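PDB 6LUP: MHC class I protein from Ginglymostoma cirratum, which probably presents peptides to T cells in a groove formed by its alpha 1 and alpha 2 domains, as MHC class I molecules do. Local coordinates for residues A[177-182]-A[255-260]; A[205-210]-A[234-239]; A[210-215]-A[249-254]. All coordinates share one frame; numbering follows the deposited sequence.

In the fold
Coming from helix 148-172, the chain enters the immunoglobulin domain through 177-182, which meets 255-260 near the domain's far end in sequence: contact 1 closes a long loop containing both other contacts. Within it, 205-210 leads into strand 208-213, and contact 2 closes a shorter loop onto strand 234-241 of the facing sheet. The same strand runs on past Asn-210, common to contacts 2 and 3, and pairs with strand 250-255 in contact 3. Contacts 2 and 3 cross along the chain, one spanning the two sheets and the other joining neighbours within a sheet. Contact 1 adjoins both, through Asp-255 on Glu-208 and Leu-259 on Val-254.

Contact 1. Residues A[177-182]-A[255-260]; sequences LRPVKP and DHDGLG
Pro-182 and Lys-181 lie against His-256 and Leu-259, and Pro-179 sits on Gly-258; the contact is mostly van der Waals packing, with a few polar atoms taking part. The CD of Pro-182 comes within 3.7 Å of His-256 CD2, approaching the imidazole at a slant, and the same CD atom is 4.0 Å from Leu-259 CG. One proline ring thus touches both the histidine and the leucine. Leu-259 CD2 turns to the base of the lysine chain, 3.8 Å from Lys-181 CB, while the rest of that chain leads away. Further back along the linker, Pro-179 CB rests 3.7 Å from Gly-258 CA and also meets Asp-257 OD1. Without a side chain at Gly-258, the backbone of 179-181 can come close, and the CA atoms of Lys-181 and Gly-258 are 4.4 Å apart.

The contact belongs to the C1-set immunoglobulin domain: 177-182 is the connection that comes from helix 148-172 and enters the first strand, 183-189, and 255-260 is the loop joining the last two strands, 250-255 and 263-266. The loop is folded by a beta turn, in which Leu-259 N donates to His-256 O at 2.8 Å.

The polar element is the His-256 imidazole. Its CB points toward 177-182, and CG stands anti to the backbone N (chi1 -179°). NE2 lies 3.2 Å from Val-180 O and is hydrogen-bonded to the carbonyl oxygen of Tyr-203, a residue that also bonds to the Val-180 backbone. Asp-257 OD1 stands above one face of the imidazole, displaced toward the rim; the carboxylate might favour a protonated ring. Phe-202 meets the ring too, and Pro-182 continues inward onto Val-254 and Ala-199.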
ATOM      1  N   LEU A 177      -4.877  11.338  12.132  1.00 44.50           N
ATOM      2  CA  LEU A 177      -5.576  10.176  11.583  1.00 43.58           C
ATOM      3  C   LEU A 177      -6.998  10.465  11.097  1.00 44.27           C
ATOM      4  O   LEU A 177      -7.709   9.555  10.673  1.00 43.55           O
ATOM      5  CB  LEU A 177      -5.572   9.028  12.592  1.00 42.69           C
ATOM      6  CG  LEU A 177      -4.205   8.368  12.801  1.00 41.59           C
ATOM      7  CD1 LEU A 177      -4.149   7.671  14.152  1.00 41.38           C
ATOM      8  CD2 LEU A 177      -3.872   7.416  11.658  1.00 40.37           C
ATOM      9  N   ARG A 178      -7.402  11.730  11.151  1.00 45.87           N
ATOM     10  CA  ARG A 178      -8.726  12.130  10.685  1.00 47.20           C
ATOM     11  C   ARG A 178      -8.827  12.009   9.163  1.00 46.98           C
ATOM     12  O   ARG A 178      -7.835  12.209   8.455  1.00 46.52           O
ATOM     13  CB  ARG A 178      -9.057  13.556  11.132  1.00 48.80           C
ATOM     14  CG  ARG A 178      -9.313  13.682  12.623  1.00 50.31           C
ATOM     15  CD  ARG A 178     -10.303  14.792  12.924  1.00 52.42           C
ATOM     16  NE  ARG A 178      -9.669  16.051  13.316  1.00 53.58           N
ATOM     17  CZ  ARG A 178      -9.641  16.530  14.558  1.00 54.58           C
ATOM     18  NH1 ARG A 178     -10.206  15.859  15.556  1.00 54.94           N
ATOM     19  NH2 ARG A 178      -9.050  17.691  14.803  1.00 55.43           N
ATOM     20  N   PRO A 179     -10.022  11.664   8.652  1.00 47.10           N
ATOM     21  CA  PRO A 179     -10.185  11.716   7.203  1.00 46.99           C
ATOM     22  C   PRO A 179     -10.032  13.146   6.688  1.00 47.52           C
ATOM     23  O   PRO A 179     -10.443  14.094   7.365  1.00 47.99           O
ATOM     24  CB  PRO A 179     -11.617  11.210   6.986  1.00 46.99           C
ATOM     25  CG  PRO A 179     -12.306  11.430   8.290  1.00 48.02           C
ATOM     26  CD  PRO A 179     -11.250  11.212   9.331  1.00 47.83           C
ATOM     27  N   VAL A 180      -9.403  13.291   5.526  1.00 47.38           N
ATOM     28  CA  VAL A 180      -9.341  14.576   4.831  1.00 48.81           C
ATOM     29  C   VAL A 180     -10.075  14.471   3.495  1.00 49.29           C
ATOM     30  O   VAL A 180      -9.861  13.524   2.726  1.00 48.22           O
ATOM     31  CB  VAL A 180      -7.895  15.123   4.667  1.00 48.76           C
ATOM     32  CG1 VAL A 180      -6.934  14.042   4.198  1.00 48.02           C
ATOM     33  CG2 VAL A 180      -7.865  16.320   3.721  1.00 49.05           C
ATOM     34  N   LYS A 181     -10.954  15.441   3.251  1.00 50.75           N
ATOM     35  CA  LYS A 181     -11.810  15.448   2.071  1.00 51.17           C
ATOM     36  C   LYS A 181     -11.018  15.636   0.781  1.00 50.94           C
ATOM     37  O   LYS A 181      -9.960  16.277   0.782  1.00 50.76           O
ATOM     38  CB  LYS A 181     -12.914  16.512   2.195  1.00 52.83           C
ATOM     39  CG  LYS A 181     -12.457  17.963   2.110  1.00 54.89           C
ATOM     40  CD  LYS A 181     -13.620  18.899   2.407  1.00 57.32           C
ATOM     41  CE  LYS A 181     -13.163  20.325   2.678  1.00 59.62           C
ATOM     42  NZ  LYS A 181     -12.863  21.094   1.437  1.00 60.66           N
ATOM     43  N   PRO A 182     -11.520  15.055  -0.323  1.00 50.50           N
ATOM     44  CA  PRO A 182     -10.951  15.322  -1.643  1.00 50.95           C
ATOM     45  C   PRO A 182     -11.229  16.749  -2.098  1.00 52.31           C
ATOM     46  O   PRO A 182     -12.299  17.291  -1.817  1.00 52.64           O
ATOM     47  CB  PRO A 182     -11.694  14.336  -2.556  1.00 50.19           C
ATOM     48  CG  PRO A 182     -12.959  14.019  -1.836  1.00 50.42           C
ATOM     49  CD  PRO A 182     -12.599  14.050  -0.379  1.00 50.01           C
ATOM     50  N   ASP A 255     -18.389  10.345  -3.105  1.00 56.75           N
ATOM     51  CA  ASP A 255     -18.585   9.866  -1.740  1.00 56.94           C
ATOM     52  C   ASP A 255     -17.261   9.486  -1.095  1.00 55.77           C
ATOM     53  O   ASP A 255     -16.530   8.625  -1.589  1.00 54.66           O
ATOM     54  CB  ASP A 255     -19.552   8.684  -1.700  1.00 58.63           C
ATOM     55  CG  ASP A 255     -20.999   9.122  -1.717  1.00 60.98           C
ATOM     56  OD1 ASP A 255     -21.501   9.559  -0.657  1.00 62.24           O
ATOM     57  OD2 ASP A 255     -21.633   9.027  -2.790  1.00 61.58           O
ATOM     58  N   HIS A 256     -16.968  10.155   0.013  1.00 56.04           N
ATOM     59  CA  HIS A 256     -15.762   9.945   0.794  1.00 55.06           C
ATOM     60  C   HIS A 256     -16.143  10.242   2.235  1.00 56.02           C
ATOM     61  O   HIS A 256     -16.871  11.202   2.500  1.00 57.09           O
ATOM     62  CB  HIS A 256     -14.656  10.893   0.315  1.00 54.37           C
ATOM     63  CG  HIS A 256     -13.354  10.733   1.039  1.00 53.48           C
ATOM     64  ND1 HIS A 256     -12.388   9.830   0.646  1.00 52.39           N
ATOM     65  CD2 HIS A 256     -12.848  11.374   2.120  1.00 53.01           C
ATOM     66  CE1 HIS A 256     -11.351   9.916   1.460  1.00 51.25           C
ATOM     67  NE2 HIS A 256     -11.605  10.844   2.362  1.00 51.96           N
ATOM     68  N   ASP A 257     -15.667   9.424   3.165  1.00 56.12           N
ATOM     69  CA  ASP A 257     -16.040   9.601   4.569  1.00 57.18           C
ATOM     70  C   ASP A 257     -15.359  10.811   5.235  1.00 56.70           C
ATOM     71  O   ASP A 257     -15.515  11.050   6.433  1.00 56.99           O
ATOM     72  CB  ASP A 257     -15.852   8.302   5.363  1.00 57.37           C
ATOM     73  CG  ASP A 257     -14.414   7.856   5.430  1.00 57.01           C
ATOM     74  OD1 ASP A 257     -13.510   8.696   5.223  1.00 57.62           O
ATOM     75  OD2 ASP A 257     -14.186   6.655   5.692  1.00 56.63           O
ATOM     76  N   GLY A 258     -14.614  11.569   4.437  1.00 56.08           N
ATOM     77  CA  GLY A 258     -14.121  12.876   4.843  1.00 56.92           C
ATOM     78  C   GLY A 258     -15.078  13.978   4.419  1.00 58.31           C
ATOM     79  O   GLY A 258     -14.897  15.137   4.791  1.00 59.17           O
ATOM     80  N   LEU A 259     -16.097  13.620   3.639  1.00 58.45           N
ATOM     81  CA  LEU A 259     -17.093  14.584   3.176  1.00 59.35           C
ATOM     82  C   LEU A 259     -18.285  14.662   4.122  1.00 61.11           C
ATOM     83  O   LEU A 259     -18.696  15.754   4.523  1.00 62.76           O
ATOM     84  CB  LEU A 259     -17.552  14.258   1.752  1.00 58.83           C
ATOM     85  CG  LEU A 259     -16.497  14.404   0.654  1.00 58.01           C
ATOM     86  CD1 LEU A 259     -16.935  13.674  -0.606  1.00 57.33           C
ATOM     87  CD2 LEU A 259     -16.198  15.870   0.360  1.00 57.96           C
ATOM     88  N   GLY A 260     -18.840  13.505   4.474  1.00 60.93           N
ATOM     89  CA  GLY A 260     -19.956  13.451   5.422  1.00 64.75           C
ATOM     90  C   GLY A 260     -21.276  13.892   4.825  1.00 65.85           C
ATOM     91  O   GLY A 260     -22.310  13.886   5.492  1.00 67.90           O
TER

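Contact 2. Residues A[205-210]-A[234-239]; sequences HSIEVN and YQIHRS
Val-209 and Ile-207 face Ile-236 and Arg-238 across the gap between two strands that run in roughly the same direction, the axes of 208-210 and 234-239 being 8.2 Å apart at an angle of 21°. This is face-to-face packing in an immunoglobulin sandwich: the strands belong to different sheets, and side chains bridge them. In the middle, both branches of Ile-236 meet Val-209 CG1, CD1 at 3.9 Å and CG2 at 4.0 Å, and Ile-236 CG2 also reaches Ile-207 CG2 at 4.1 Å. Val-209 also packs on the disulfide-bonded Cys-252.

At the end of the sandwich toward the peptide-binding domains, His-205 CB sits squarely over the face of the Tyr-234 ring, 3.4 Å from its centroid, a CH-pi contact. The imidazole beyond it adds an edge-to-face pair, turning its edge toward the tyrosine face. His-205 N is hydrogen-bonded to Asp-29 OD2, which ties this corner to the turn between strands 21-27 and 30-36 of the eight-stranded sheet. Farther along strand 234-241, His-237 points away from 205-210 and hydrogen-bonds an aromatic side chain of the other protein chain.

At the opposite end Arg-238 bends at chi3 (-71°), bringing NE to Val-209 O at 2.7 Å, with a bent N-H...O angle of 131°. One water accepts from Arg-238 NH2 at 3.2 Å and, weakly, from Val-209 N.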
ATOM      1  N   HIS A 205      -8.014   6.018   1.531  1.00 41.36           N
ATOM      2  CA  HIS A 205      -8.003   5.755   0.088  1.00 42.23           C
ATOM      3  C   HIS A 205      -9.382   5.450  -0.507  1.00 43.03           C
ATOM      4  O   HIS A 205      -9.652   5.794  -1.661  1.00 43.19           O
ATOM      5  CB  HIS A 205      -7.033   4.612  -0.236  1.00 42.08           C
ATOM      6  CG  HIS A 205      -7.631   3.251  -0.076  1.00 42.52           C
ATOM      7  ND1 HIS A 205      -8.088   2.511  -1.146  1.00 43.32           N
ATOM      8  CD2 HIS A 205      -7.879   2.509   1.029  1.00 42.34           C
ATOM      9  CE1 HIS A 205      -8.581   1.366  -0.707  1.00 43.36           C
ATOM     10  NE2 HIS A 205      -8.465   1.340   0.609  1.00 42.97           N
ATOM     11  N   SER A 206     -10.233   4.804   0.289  1.00 43.73           N
ATOM     12  CA  SER A 206     -11.552   4.341  -0.148  1.00 45.21           C
ATOM     13  C   SER A 206     -12.436   5.500  -0.623  1.00 45.89           C
ATOM     14  O   SER A 206     -12.609   6.486   0.095  1.00 46.06           O
ATOM     15  CB  SER A 206     -12.229   3.585   0.998  1.00 46.06           C
ATOM     16  OG  SER A 206     -13.291   2.777   0.533  1.00 47.86           O
ATOM     17  N   ILE A 207     -12.984   5.379  -1.832  1.00 46.07           N
ATOM     18  CA  ILE A 207     -13.764   6.465  -2.435  1.00 46.80           C
ATOM     19  C   ILE A 207     -14.756   5.992  -3.509  1.00 48.40           C
ATOM     20  O   ILE A 207     -14.504   5.021  -4.229  1.00 48.14           O
ATOM     21  CB  ILE A 207     -12.834   7.574  -3.002  1.00 46.16           C
ATOM     22  CG1 ILE A 207     -13.615   8.865  -3.279  1.00 46.13           C
ATOM     23  CG2 ILE A 207     -12.066   7.084  -4.226  1.00 45.50           C
ATOM     24  CD1 ILE A 207     -12.742  10.076  -3.539  1.00 45.95           C
ATOM     25  N   GLU A 208     -15.886   6.691  -3.598  1.00 50.35           N
ATOM     26  CA  GLU A 208     -16.872   6.470  -4.653  1.00 52.41           C
ATOM     27  C   GLU A 208     -16.969   7.727  -5.504  1.00 52.64           C
ATOM     28  O   GLU A 208     -17.196   8.819  -4.983  1.00 52.51           O
ATOM     29  CB  GLU A 208     -18.248   6.140  -4.062  1.00 54.25           C
ATOM     30  CG  GLU A 208     -18.301   4.878  -3.212  1.00 55.99           C
ATOM     31  CD  GLU A 208     -18.322   3.612  -4.047  1.00 57.59           C
ATOM     32  OE1 GLU A 208     -17.322   2.857  -4.018  1.00 58.19           O
ATOM     33  OE2 GLU A 208     -19.336   3.376  -4.742  1.00 59.05           O
ATOM     34  N   VAL A 209     -16.780   7.574  -6.811  1.00 53.18           N
ATOM     35  CA  VAL A 209     -16.895   8.700  -7.738  1.00 54.84           C
ATOM     36  C   VAL A 209     -17.606   8.272  -9.027  1.00 56.29           C
ATOM     37  O   VAL A 209     -17.128   7.412  -9.768  1.00 56.67           O
ATOM     38  CB  VAL A 209     -15.530   9.388  -7.999  1.00 54.58           C
ATOM     39  CG1 VAL A 209     -14.409   8.362  -8.109  1.00 54.42           C
ATOM     40  CG2 VAL A 209     -15.584  10.287  -9.231  1.00 55.33           C
ATOM     41  N   ASN A 210     -18.765   8.872  -9.271  1.00 57.46           N
ATOM     42  CA  ASN A 210     -19.608   8.485 -10.391  1.00 58.79           C
ATOM     43  C   ASN A 210     -20.023   9.689 -11.218  1.00 60.26           C
ATOM     44  O   ASN A 210     -20.232  10.780 -10.682  1.00 60.38           O
ATOM     45  CB  ASN A 210     -20.841   7.730  -9.889  1.00 59.11           C
ATOM     46  CG  ASN A 210     -20.486   6.430  -9.186  1.00 59.04           C
ATOM     47  OD1 ASN A 210     -20.126   5.445  -9.827  1.00 59.77           O
ATOM     48  ND2 ASN A 210     -20.597   6.422  -7.864  1.00 58.82           N
ATOM     49  N   TYR A 234      -4.469  10.362  -1.390  1.00 42.35           N
ATOM     50  CA  TYR A 234      -4.741   9.600  -2.608  1.00 42.25           C
ATOM     51  C   TYR A 234      -5.433  10.448  -3.673  1.00 43.22           C
ATOM     52  O   TYR A 234      -5.932  11.536  -3.384  1.00 43.51           O
ATOM     53  CB  TYR A 234      -5.571   8.353  -2.278  1.00 41.48           C
ATOM     54  CG  TYR A 234      -4.912   7.461  -1.250  1.00 41.02           C
ATOM     55  CD1 TYR A 234      -5.067   7.708   0.117  1.00 40.76           C
ATOM     56  CD2 TYR A 234      -4.108   6.390  -1.640  1.00 40.76           C
ATOM     57  CE1 TYR A 234      -4.450   6.910   1.065  1.00 40.65           C
ATOM     58  CE2 TYR A 234      -3.488   5.582  -0.697  1.00 40.75           C
ATOM     59  CZ  TYR A 234      -3.663   5.847   0.653  1.00 40.58           C
ATOM     60  OH  TYR A 234      -3.056   5.056   1.600  1.00 40.37           O
ATOM     61  N   GLN A 235      -5.445   9.942  -4.902  1.00 44.02           N
ATOM     62  CA  GLN A 235      -6.108  10.610  -6.020  1.00 45.00           C
ATOM     63  C   GLN A 235      -6.777   9.604  -6.955  1.00 45.59           C
ATOM     64  O   GLN A 235      -6.432   8.419  -6.963  1.00 45.33           O
ATOM     65  CB  GLN A 235      -5.127  11.498  -6.801  1.00 45.77           C
ATOM     66  CG  GLN A 235      -4.026  10.743  -7.530  1.00 46.15           C
ATOM     67  CD  GLN A 235      -3.304  11.597  -8.555  1.00 47.38           C
ATOM     68  OE1 GLN A 235      -2.529  12.490  -8.210  1.00 48.25           O
ATOM     69  NE2 GLN A 235      -3.548  11.318  -9.825  1.00 47.46           N
ATOM     70  N   ILE A 236      -7.739  10.090  -7.736  1.00 46.44           N
ATOM     71  CA  ILE A 236      -8.421   9.272  -8.735  1.00 47.08           C
ATOM     72  C   ILE A 236      -8.956  10.145  -9.869  1.00 48.52           C
ATOM     73  O   ILE A 236      -9.415  11.270  -9.642  1.00 48.79           O
ATOM     74  CB  ILE A 236      -9.550   8.407  -8.113  1.00 46.49           C
ATOM     75  CG1 ILE A 236     -10.164   7.478  -9.171  1.00 46.62           C
ATOM     76  CG2 ILE A 236     -10.592   9.272  -7.409  1.00 45.88           C
ATOM     77  CD1 ILE A 236     -11.035   6.372  -8.608  1.00 46.63           C
ATOM     78  N   HIS A 237      -8.868   9.618 -11.087  1.00 49.57           N
ATOM     79  CA  HIS A 237      -9.412  10.274 -12.267  1.00 50.77           C
ATOM     80  C   HIS A 237     -10.485   9.382 -12.865  1.00 51.29           C
ATOM     81  O   HIS A 237     -10.213   8.229 -13.204  1.00 50.98           O
ATOM     82  CB  HIS A 237      -8.317  10.516 -13.310  1.00 51.75           C
ATOM     83  CG  HIS A 237      -7.268  11.497 -12.884  1.00 52.46           C
ATOM     84  ND1 HIS A 237      -7.017  12.662 -13.577  1.00 53.88           N
ATOM     85  CD2 HIS A 237      -6.399  11.483 -11.845  1.00 51.93           C
ATOM     86  CE1 HIS A 237      -6.039  13.323 -12.984  1.00 53.65           C
ATOM     87  NE2 HIS A 237      -5.649  12.631 -11.929  1.00 52.51           N
ATOM     88  N   ARG A 238     -11.704   9.902 -12.968  1.00 52.41           N
ATOM     89  CA  ARG A 238     -12.739   9.248 -13.766  1.00 54.25           C
ATOM     90  C   ARG A 238     -13.184  10.149 -14.911  1.00 55.85           C
ATOM     91  O   ARG A 238     -13.634  11.276 -14.695  1.00 55.86           O
ATOM     92  CB  ARG A 238     -13.940   8.807 -12.925  1.00 53.65           C
ATOM     93  CG  ARG A 238     -14.839   7.842 -13.685  1.00 54.14           C
ATOM     94  CD  ARG A 238     -16.048   7.380 -12.890  1.00 53.93           C
ATOM     95  NE  ARG A 238     -15.698   6.469 -11.803  1.00 53.61           N
ATOM     96  CZ  ARG A 238     -15.375   5.185 -11.954  1.00 53.84           C
ATOM     97  NH1 ARG A 238     -15.337   4.631 -13.157  1.00 54.53           N
ATOM     98  NH2 ARG A 238     -15.084   4.452 -10.889  1.00 53.46           N
ATOM     99  N   SER A 239     -13.051   9.637 -16.130  1.00 58.19           N
ATOM    100  CA  SER A 239     -13.366  10.404 -17.331  1.00 60.93           C
ATOM    101  C   SER A 239     -14.268   9.643 -18.297  1.00 63.12           C
ATOM    102  O   SER A 239     -14.210   8.412 -18.397  1.00 62.72           O
ATOM    103  CB  SER A 239     -12.084  10.832 -18.046  1.00 61.04           C
ATOM    104  OG  SER A 239     -11.288   9.705 -18.365  1.00 61.64           O
TER
HETATM  105  O   HOH W   1     -14.946   5.000  -7.759  1.00 39.55           O

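Contact 3. Residues A[210-215]-A[249-254]; sequences NLFRDS and KYSCVV
Asn-210 and Val-253 are joined by two backbone bonds, Asn-210 N to Val-253 O at 3.0 Å and Val-253 N to Asn-210 O at 2.9 Å. Phe-212 and Ser-251 form the next hydrogen-bonded antiparallel pair, and Asp-214 N extends the ladder to Lys-249 O at 2.8 Å, past the end of the strand. Between these lie the non-hydrogen-bonded pairs Leu-211 with Cys-252 and Arg-213 with Tyr-250.

The strands are neighbours in one sheet of the C1-set immunoglobulin sandwich. Cys-252 reaches inward to Cys-197 of the facing sheet, making the disulfide across the core, and its SG lies 4.3 Å from Leu-211 CD1. Phe-186 of the other sheet packs on both of these residues.

On the face bearing Asn-210, Phe-212 and Val-253, the phenyl ring presents its edge to the valine: Val-253 CG1 is a tight 3.3 Å from Phe-212 CE1. Phe-212 CB is as close to Ser-251 OG. On the inward-facing side, toward the strand end, the extended Arg-213 chain lies against Tyr-250, with CG 3.7 Å from Tyr-250 CE1 and the guanidinium and ring planes 57° apart. Tyr-250 OH stands at the guanidinium edge, 3.7 Å from Arg-213 NE.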
ATOM      1  N   ASN A 210     -18.765   8.872  -9.271  1.00 57.46           N
ATOM      2  CA  ASN A 210     -19.608   8.485 -10.391  1.00 58.79           C
ATOM      3  C   ASN A 210     -20.023   9.689 -11.218  1.00 60.26           C
ATOM      4  O   ASN A 210     -20.232  10.780 -10.682  1.00 60.38           O
ATOM      5  CB  ASN A 210     -20.841   7.730  -9.889  1.00 59.11           C
ATOM      6  CG  ASN A 210     -20.486   6.430  -9.186  1.00 59.04           C
ATOM      7  OD1 ASN A 210     -20.126   5.445  -9.827  1.00 59.77           O
ATOM      8  ND2 ASN A 210     -20.597   6.422  -7.864  1.00 58.82           N
ATOM      9  N   LEU A 211     -20.142   9.478 -12.525  1.00 62.03           N
ATOM     10  CA  LEU A 211     -20.500  10.541 -13.458  1.00 63.61           C
ATOM     11  C   LEU A 211     -21.943  10.433 -13.922  1.00 64.95           C
ATOM     12  O   LEU A 211     -22.473   9.334 -14.092  1.00 64.41           O
ATOM     13  CB  LEU A 211     -19.552  10.540 -14.657  1.00 63.96           C
ATOM     14  CG  LEU A 211     -18.254  11.340 -14.505  1.00 64.33           C
ATOM     15  CD1 LEU A 211     -17.308  10.741 -13.472  1.00 64.27           C
ATOM     16  CD2 LEU A 211     -17.563  11.447 -15.854  1.00 65.12           C
ATOM     17  N   PHE A 212     -22.569  11.589 -14.123  1.00 68.03           N
ATOM     18  CA  PHE A 212     -23.984  11.657 -14.471  1.00 71.39           C
ATOM     19  C   PHE A 212     -24.270  12.572 -15.654  1.00 74.61           C
ATOM     20  O   PHE A 212     -23.793  13.711 -15.713  1.00 74.46           O
ATOM     21  CB  PHE A 212     -24.815  12.096 -13.262  1.00 71.25           C
ATOM     22  CG  PHE A 212     -25.017  11.016 -12.240  1.00 71.26           C
ATOM     23  CD1 PHE A 212     -24.046  10.758 -11.275  1.00 69.98           C
ATOM     24  CD2 PHE A 212     -26.181  10.258 -12.236  1.00 71.74           C
ATOM     25  CE1 PHE A 212     -24.232   9.757 -10.336  1.00 69.52           C
ATOM     26  CE2 PHE A 212     -26.372   9.258 -11.294  1.00 71.84           C
ATOM     27  CZ  PHE A 212     -25.396   9.009 -10.341  1.00 70.61           C
ATOM     28  N   ARG A 213     -25.057  12.055 -16.594  1.00 78.97           N
ATOM     29  CA  ARG A 213     -25.549  12.837 -17.719  1.00 82.61           C
ATOM     30  C   ARG A 213     -27.024  13.147 -17.514  1.00 83.84           C
ATOM     31  O   ARG A 213     -27.863  12.245 -17.562  1.00 83.36           O
ATOM     32  CB  ARG A 213     -25.340  12.093 -19.039  1.00 85.33           C
ATOM     33  CG  ARG A 213     -25.794  12.879 -20.259  1.00 89.48           C
ATOM     34  CD  ARG A 213     -25.434  12.176 -21.554  1.00 92.68           C
ATOM     35  NE  ARG A 213     -25.895  12.935 -22.716  1.00 96.35           N
ATOM     36  CZ  ARG A 213     -27.078  12.773 -23.303  1.00 99.14           C
ATOM     37  NH1 ARG A 213     -27.401  13.518 -24.353  1.00100.56           N
ATOM     38  NH2 ARG A 213     -27.939  11.868 -22.848  1.00101.16           N
ATOM     39  N   ASP A 214     -27.321  14.422 -17.266  1.00 86.12           N
ATOM     40  CA  ASP A 214     -28.693  14.926 -17.139  1.00 90.68           C
ATOM     41  C   ASP A 214     -29.582  14.067 -16.219  1.00 91.66           C
ATOM     42  O   ASP A 214     -30.687  13.668 -16.601  1.00 94.46           O
ATOM     43  CB  ASP A 214     -29.324  15.084 -18.536  1.00 93.12           C
ATOM     44  CG  ASP A 214     -30.448  16.107 -18.567  1.00 95.49           C
ATOM     45  OD1 ASP A 214     -30.280  17.207 -17.995  1.00 96.54           O
ATOM     46  OD2 ASP A 214     -31.498  15.817 -19.179  1.00 97.37           O
ATOM     47  N   SER A 215     -29.081  13.789 -15.012  1.00 89.76           N
ATOM     48  CA  SER A 215     -29.771  12.962 -13.999  1.00 89.87           C
ATOM     49  C   SER A 215     -29.642  11.446 -14.209  1.00 88.08           C
ATOM     50  O   SER A 215     -30.127  10.659 -13.393  1.00 88.23           O
ATOM     51  CB  SER A 215     -31.253  13.356 -13.843  1.00 92.27           C
ATOM     52  OG  SER A 215     -31.395  14.636 -13.250  1.00 93.69           O
ATOM     53  N   LYS A 249     -26.730  18.451 -19.266  1.00 94.12           N
ATOM     54  CA  LYS A 249     -25.909  18.906 -18.145  1.00 92.94           C
ATOM     55  C   LYS A 249     -25.126  17.744 -17.546  1.00 88.62           C
ATOM     56  O   LYS A 249     -25.649  16.632 -17.418  1.00 87.54           O
ATOM     57  CB  LYS A 249     -26.773  19.576 -17.067  1.00 95.72           C
ATOM     58  CG  LYS A 249     -27.600  20.764 -17.553  1.00 99.17           C
ATOM     59  CD  LYS A 249     -26.743  21.997 -17.808  1.00100.91           C
ATOM     60  CE  LYS A 249     -27.523  23.048 -18.584  1.00102.80           C
ATOM     61  NZ  LYS A 249     -26.705  24.257 -18.884  1.00104.44           N
ATOM     62  N   TYR A 250     -23.873  18.008 -17.184  1.00 84.05           N
ATOM     63  CA  TYR A 250     -23.008  16.982 -16.610  1.00 80.10           C
ATOM     64  C   TYR A 250     -22.658  17.255 -15.156  1.00 76.71           C
ATOM     65  O   TYR A 250     -22.295  18.375 -14.789  1.00 76.84           O
ATOM     66  CB  TYR A 250     -21.726  16.843 -17.425  1.00 80.04           C
ATOM     67  CG  TYR A 250     -21.938  16.230 -18.785  1.00 81.20           C
ATOM     68  CD1 TYR A 250     -22.142  14.859 -18.927  1.00 81.04           C
ATOM     69  CD2 TYR A 250     -21.928  17.021 -19.933  1.00 82.48           C
ATOM     70  CE1 TYR A 250     -22.334  14.290 -20.178  1.00 82.31           C
ATOM     71  CE2 TYR A 250     -22.117  16.463 -21.190  1.00 83.33           C
ATOM     72  CZ  TYR A 250     -22.321  15.097 -21.308  1.00 83.56           C
ATOM     73  OH  TYR A 250     -22.510  14.536 -22.552  1.00 84.36           O
ATOM     74  N   SER A 251     -22.771  16.215 -14.336  1.00 73.08           N
ATOM     75  CA  SER A 251     -22.383  16.299 -12.935  1.00 70.37           C
ATOM     76  C   SER A 251     -21.460  15.151 -12.523  1.00 67.95           C
ATOM     77  O   SER A 251     -21.526  14.044 -13.070  1.00 66.95           O
ATOM     78  CB  SER A 251     -23.616  16.360 -12.029  1.00 70.02           C
ATOM     79  OG  SER A 251     -24.383  15.174 -12.119  1.00 70.32           O
ATOM     80  N   CYS A 252     -20.586  15.444 -11.566  1.00 65.42           N
ATOM     81  CA  CYS A 252     -19.744  14.442 -10.939  1.00 62.66           C
ATOM     82  C   CYS A 252     -20.096  14.348  -9.455  1.00 61.79           C
ATOM     83  O   CYS A 252     -20.136  15.361  -8.752  1.00 61.39           O
ATOM     84  CB  CYS A 252     -18.272  14.795 -11.118  1.00 61.72           C
ATOM     85  SG  CYS A 252     -17.164  13.616 -10.324  1.00 61.09           S
ATOM     86  N   VAL A 253     -20.364  13.130  -8.992  1.00 60.59           N
ATOM     87  CA  VAL A 253     -20.767  12.899  -7.607  1.00 59.97           C
ATOM     88  C   VAL A 253     -19.707  12.089  -6.849  1.00 58.54           C
ATOM     89  O   VAL A 253     -19.248  11.048  -7.323  1.00 58.00           O
ATOM     90  CB  VAL A 253     -22.174  12.253  -7.518  1.00 60.74           C
ATOM     91  CG1 VAL A 253     -22.165  10.826  -8.038  1.00 61.42           C
ATOM     92  CG2 VAL A 253     -22.696  12.283  -6.093  1.00 61.69           C
ATOM     93  N   VAL A 254     -19.316  12.585  -5.676  1.00 57.41           N
ATOM     94  CA  VAL A 254     -18.245  11.967  -4.901  1.00 55.99           C
ATOM     95  C   VAL A 254     -18.697  11.583  -3.491  1.00 56.48           C
ATOM     96  O   VAL A 254     -19.309  12.384  -2.780  1.00 56.69           O
ATOM     97  CB  VAL A 254     -17.006  12.883  -4.813  1.00 55.22           C
ATOM     98  CG1 VAL A 254     -15.857  12.168  -4.118  1.00 54.23           C
ATOM     99  CG2 VAL A 254     -16.571  13.340  -6.196  1.00 55.23           C
TER